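Local coordinates for uncharacterized protein DUF1234 (Pectobacterium atrosepticum SCRI1043, PDB 3BDV) that is probably a hydrolase of the alpha/beta-hydrolase fold, a metal-binding protein with bound calcium whose natural substrate is not established, at residues G162-E167 with G171-G176. Sequence-based numbering, arbitrary orientation.
Sequences GHINAE and GPWEYG
The backbone O of Ile164 takes the indole N-H of Trp34, while the side chain of the same residue turns to the ring of Trp173. This is the loop of an alpha/beta-hydrolase fold that runs from the last strand, 154-157, to the last helix, 174-185. Ile164 and Trp173 meet without any polar bond: CG2 of Ile164 sits over one face of the indole, on its six-membered ring, 4.5 Å from CH2. Both residues have left-handed backbone conformations, and Trp173 holds the N-cap position of the helix. With chi1 at -159° its CG is roughly anti to the backbone N, which lays the indole back over Gly176 in the first turn of the helix. Val105 of strand 99-105 touches both side chains, joining the pair to the central sheet. Next to Ile164, His163 ND1 is hydrogen-bonded to Asp136 OD1 and its ring contacts Ser82 at a probable nucleophile elbow, consistent with a hydrolase triad. Farther along, the backbones come close, Ala166 CA standing 4.2 Å from Gly171 N, the nitrogen of a cis peptide bond. On the indole face opposite Ile164, Gly176 has no side chain to hold the ring off, and its CA lies 3.5 Å above the plane of the Trp173 ring.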
loop_
_atom_site.group_PDB
_atom_site.type_symbol
_atom_site.label_atom_id
_atom_site.label_comp_id
_atom_site.label_asym_id
_atom_site.label_seq_id
_atom_site.Cartn_x
_atom_site.Cartn_y
_atom_site.Cartn_z
ATOM N N GLY A 162 -2.156 -15.553 5.073
ATOM C CA GLY A 162 -1.470 -15.059 6.275
ATOM C C GLY A 162 -1.511 -13.532 6.403
ATOM O O GLY A 162 -2.548 -12.882 6.145
ATOM N N HIS A 163 -0.364 -12.955 6.758
ATOM C CA HIS A 163 -0.170 -11.511 6.895
ATOM C C HIS A 163 0.323 -10.836 5.597
ATOM O O HIS A 163 0.590 -9.639 5.587
ATOM C CB HIS A 163 0.771 -11.243 8.081
ATOM C CG HIS A 163 0.957 -9.816 8.449
ATOM N ND1 HIS A 163 -0.092 -8.968 8.748
ATOM C CD2 HIS A 163 2.087 -9.080 8.573
ATOM C CE1 HIS A 163 0.394 -7.781 9.074
ATOM N NE2 HIS A 163 1.714 -7.814 8.961
ATOM N N ILE A 164 0.334 -11.599 4.510
ATOM C CA ILE A 164 0.710 -11.161 3.159
ATOM C C ILE A 164 2.146 -10.619 3.233
ATOM O O ILE A 164 2.413 -9.453 3.026
ATOM C CB ILE A 164 -0.313 -10.131 2.502
ATOM C CG1 ILE A 164 -1.778 -10.529 2.736
ATOM C CG2 ILE A 164 -0.065 -10.052 0.957
ATOM C CD1 ILE A 164 -2.788 -9.623 2.049
ATOM N N ASN A 165 3.048 -11.504 3.606
ATOM C CA ASN A 165 4.442 -11.180 3.805
ATOM C C ASN A 165 5.250 -12.392 3.264
ATOM O O ASN A 165 4.663 -13.317 2.708
ATOM C CB ASN A 165 4.730 -10.892 5.259
ATOM C CG ASN A 165 4.397 -12.058 6.208
ATOM O OD1 ASN A 165 4.011 -13.153 5.771
ATOM N ND2 ASN A 165 4.545 -11.804 7.526
ATOM N N ALA A 166 6.573 -12.333 3.387
ATOM C CA ALA A 166 7.449 -13.352 2.816
ATOM C C ALA A 166 7.134 -14.709 3.368
ATOM O O ALA A 166 7.145 -15.686 2.633
ATOM C CB ALA A 166 8.893 -13.012 3.103
ATOM N N GLU A 167 6.876 -14.755 4.672
ATOM C CA GLU A 167 6.669 -16.012 5.387
ATOM C C GLU A 167 5.446 -16.712 4.815
ATOM O O GLU A 167 5.403 -17.917 4.826
ATOM C CB GLU A 167 6.506 -15.764 6.892
ATOM C CG GLU A 167 7.781 -15.161 7.580
ATOM C CD GLU A 167 7.845 -13.599 7.585
ATOM O OE1 GLU A 167 7.634 -12.934 6.550
ATOM O OE2 GLU A 167 8.122 -13.021 8.657
ATOM N N GLY A 171 7.012 -12.352 -1.214
ATOM C CA GLY A 171 7.083 -13.108 -2.457
ATOM C C GLY A 171 6.867 -12.200 -3.637
ATOM O O GLY A 171 6.496 -11.044 -3.481
ATOM N N PRO A 172 7.081 -12.720 -4.842
ATOM C CA PRO A 172 6.942 -11.872 -6.005
ATOM C C PRO A 172 5.560 -11.303 -6.209
ATOM O O PRO A 172 5.459 -10.293 -6.809
ATOM C CB PRO A 172 7.274 -12.789 -7.183
ATOM C CG PRO A 172 7.642 -14.020 -6.633
ATOM C CD PRO A 172 7.467 -14.096 -5.201
ATOM N N TRP A 173 4.528 -12.030 -5.795
ATOM C CA TRP A 173 3.137 -11.587 -5.888
ATOM C C TRP A 173 2.757 -10.883 -7.186
ATOM O O TRP A 173 2.405 -9.688 -7.208
ATOM C CB TRP A 173 2.774 -10.715 -4.671
ATOM C CG TRP A 173 1.267 -10.622 -4.402
ATOM C CD1 TRP A 173 0.296 -11.545 -4.688
ATOM C CD2 TRP A 173 0.591 -9.510 -3.790
ATOM N NE1 TRP A 173 -0.929 -11.086 -4.267
ATOM C CE2 TRP A 173 -0.776 -9.834 -3.739
ATOM C CE3 TRP A 173 1.022 -8.292 -3.255
ATOM C CZ2 TRP A 173 -1.719 -8.977 -3.192
ATOM C CZ3 TRP A 173 0.094 -7.411 -2.758
ATOM C CH2 TRP A 173 -1.262 -7.761 -2.710
ATOM N N GLU A 174 2.790 -11.660 -8.260
ATOM C CA GLU A 174 2.379 -11.162 -9.552
ATOM C C GLU A 174 0.917 -10.725 -9.550
ATOM O O GLU A 174 0.570 -9.762 -10.265
ATOM C CB GLU A 174 2.646 -12.209 -10.620
ATOM C CG GLU A 174 4.114 -12.389 -10.871
ATOM C CD GLU A 174 4.508 -12.189 -12.307
ATOM O OE1 GLU A 174 3.623 -12.082 -13.178
ATOM O OE2 GLU A 174 5.714 -12.134 -12.575
ATOM N N TYR A 175 0.059 -11.390 -8.767
ATOM C CA TYR A 175 -1.357 -10.991 -8.725
ATOM C C TYR A 175 -1.505 -9.562 -8.207
ATOM O O TYR A 175 -2.303 -8.786 -8.754
ATOM C CB TYR A 175 -2.257 -11.957 -7.907
ATOM C CG TYR A 175 -3.726 -11.583 -8.065
ATOM C CD1 TYR A 175 -4.408 -11.863 -9.246
ATOM C CD2 TYR A 175 -4.408 -10.919 -7.058
ATOM C CE1 TYR A 175 -5.735 -11.499 -9.408
ATOM C CE2 TYR A 175 -5.740 -10.563 -7.215
ATOM C CZ TYR A 175 -6.385 -10.837 -8.392
ATOM O OH TYR A 175 -7.696 -10.419 -8.557
ATOM N N GLY A 176 -0.743 -9.189 -7.177
ATOM C CA GLY A 176 -0.751 -7.801 -6.724
ATOM C C GLY A 176 -0.293 -6.801 -7.785
ATOM O O GLY A 176 -0.873 -5.710 -7.959
#